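Long-range contact in glycerol dehydratase (Clostridium butyricum, PDB 1R9D), which probably acts as a B12-independent glycyl-radical lyase that dehydrates glycerol: residues A214-V219 with K251-G256. Sequence-based numbering, arbitrary orientation.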
loop_
_atom_site.group_PDB
_atom_site.type_symbol
_atom_site.label_atom_id
_atom_site.label_comp_id
_atom_site.label_asym_id
_atom_site.label_seq_id
_atom_site.Cartn_x
_atom_site.Cartn_y
_atom_site.Cartn_z
ATOM N N ALA A 214 -12.402 -10.082 -19.454
ATOM C CA ALA A 214 -12.982 -8.873 -20.024
ATOM C C ALA A 214 -12.496 -8.716 -21.462
ATOM O O ALA A 214 -13.239 -8.251 -22.329
ATOM C CB ALA A 214 -12.589 -7.651 -19.198
ATOM N N ALA A 215 -11.246 -9.105 -21.711
ATOM C CA ALA A 215 -10.683 -9.015 -23.053
ATOM C C ALA A 215 -11.488 -9.920 -23.984
ATOM O O ALA A 215 -11.826 -9.528 -25.103
ATOM C CB ALA A 215 -9.217 -9.442 -23.042
ATOM N N ILE A 216 -11.788 -11.128 -23.512
ATOM C CA ILE A 216 -12.561 -12.092 -24.291
ATOM C C ILE A 216 -13.925 -11.498 -24.643
ATOM O O ILE A 216 -14.396 -11.631 -25.773
ATOM C CB ILE A 216 -12.745 -13.412 -23.505
ATOM C CG1 ILE A 216 -11.387 -14.105 -23.346
ATOM C CG2 ILE A 216 -13.725 -14.328 -24.227
ATOM C CD1 ILE A 216 -11.426 -15.375 -22.517
ATOM N N THR A 217 -14.542 -10.829 -23.674
ATOM C CA THR A 217 -15.841 -10.194 -23.877
ATOM C C THR A 217 -15.737 -9.101 -24.936
ATOM O O THR A 217 -16.609 -8.968 -25.802
ATOM C CB THR A 217 -16.357 -9.555 -22.567
ATOM O OG1 THR A 217 -16.523 -10.571 -21.571
ATOM C CG2 THR A 217 -17.689 -8.851 -22.797
ATOM N N TYR A 218 -14.662 -8.320 -24.859
ATOM C CA TYR A 218 -14.428 -7.224 -25.795
ATOM C C TYR A 218 -14.373 -7.723 -27.234
ATOM O O TYR A 218 -15.024 -7.162 -28.117
ATOM C CB TYR A 218 -13.114 -6.510 -25.452
ATOM C CG TYR A 218 -12.877 -5.245 -26.243
ATOM C CD1 TYR A 218 -13.718 -4.141 -26.096
ATOM C CD2 TYR A 218 -11.813 -5.151 -27.145
ATOM C CE1 TYR A 218 -13.511 -2.975 -26.827
ATOM C CE2 TYR A 218 -11.598 -3.988 -27.882
ATOM C CZ TYR A 218 -12.452 -2.906 -27.719
ATOM O OH TYR A 218 -12.259 -1.760 -28.459
ATOM N N VAL A 219 -13.596 -8.777 -27.466
ATOM C CA VAL A 219 -13.453 -9.340 -28.803
ATOM C C VAL A 219 -14.790 -9.871 -29.321
ATOM O O VAL A 219 -15.110 -9.731 -30.503
ATOM C CB VAL A 219 -12.412 -10.473 -28.812
ATOM C CG1 VAL A 219 -12.291 -11.062 -30.205
ATOM C CG2 VAL A 219 -11.059 -9.934 -28.347
ATOM N N LYS A 251 -13.350 -16.839 -32.777
ATOM C CA LYS A 251 -12.348 -17.825 -32.401
ATOM C C LYS A 251 -11.250 -17.252 -31.502
ATOM O O LYS A 251 -10.997 -17.775 -30.416
ATOM C CB LYS A 251 -11.693 -18.442 -33.633
ATOM C CG LYS A 251 -10.590 -19.408 -33.252
ATOM C CD LYS A 251 -9.786 -19.893 -34.434
ATOM C CE LYS A 251 -8.644 -20.778 -33.950
ATOM N NZ LYS A 251 -7.846 -21.337 -35.073
ATOM N N VAL A 252 -10.598 -16.182 -31.952
ATOM C CA VAL A 252 -9.517 -15.588 -31.167
ATOM C C VAL A 252 -9.996 -14.803 -29.952
ATOM O O VAL A 252 -9.197 -14.158 -29.270
ATOM C CB VAL A 252 -8.618 -14.668 -32.032
ATOM C CG1 VAL A 252 -8.084 -15.448 -33.219
ATOM C CG2 VAL A 252 -9.391 -13.436 -32.489
ATOM N N SER A 253 -11.296 -14.848 -29.675
ATOM C CA SER A 253 -11.821 -14.142 -28.516
ATOM C C SER A 253 -11.142 -14.718 -27.276
ATOM O O SER A 253 -10.820 -13.986 -26.340
ATOM C CB SER A 253 -13.344 -14.307 -28.421
ATOM O OG SER A 253 -13.726 -15.669 -28.503
ATOM N N GLY A 254 -10.902 -16.026 -27.288
ATOM C CA GLY A 254 -10.254 -16.669 -26.158
ATOM C C GLY A 254 -9.179 -17.664 -26.551
ATOM O O GLY A 254 -8.253 -17.923 -25.785
ATOM N N GLU A 255 -9.293 -18.224 -27.749
ATOM C CA GLU A 255 -8.318 -19.196 -28.225
ATOM C C GLU A 255 -7.127 -18.522 -28.898
ATOM O O GLU A 255 -7.175 -17.338 -29.230
ATOM C CB GLU A 255 -8.980 -20.162 -29.211
ATOM C CG GLU A 255 -10.012 -21.082 -28.577
ATOM C CD GLU A 255 -10.848 -21.819 -29.606
ATOM O OE1 GLU A 255 -11.655 -21.161 -30.302
ATOM O OE2 GLU A 255 -10.698 -23.054 -29.720
ATOM N N GLY A 256 -6.059 -19.288 -29.089
ATOM C CA GLY A 256 -4.879 -18.761 -29.746
ATOM C C GLY A 256 -5.126 -18.751 -31.244
ATOM O O GLY A 256 -6.151 -19.253 -31.706
#
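Ile216 receives the backbone carbonyl of Ser253 against its aliphatic flank, a contact of carbon with oxygen rather than a conventional hydrogen bond. The carbonyl oxygen Ser253 O lies 3.0 Å from Ile216 CG1, a close approach, and 3.3 Å from Ile216 CA in a CA-H...O contact with an angle of 143° at the hydrogen. With CG1 beside the backbone N (chi1 -67°) and CG2 beside the carbonyl carbon, both branches border this oxygen, which is buried without a hydrogen-bonding partner. Apolar contacts continue alongside: Ile216 CD1 reaches Gly254 CA at 4.0 Å, and Val219 CG1 lies 3.5 Å from Ser253 CA; being anti to the backbone N (chi1 179°), CG1 also touches Ser253 CB at 3.8 Å.

The setting is an antiparallel helical hairpin in the pyruvate formate lyase-like part of the chain: helix 197-230 turns into helix 236-252, whose C-terminal exit meets the middle of the first helix. Helix 169-190 packs on Ile216 through Phe177 and Ile181, while Phe269 of helix 260-277 touches Val219. Among polar groups, Ser253 OG turns back to hydrogen-bond Ser250 O, and the backbone of Gly254 pairs with Asn178.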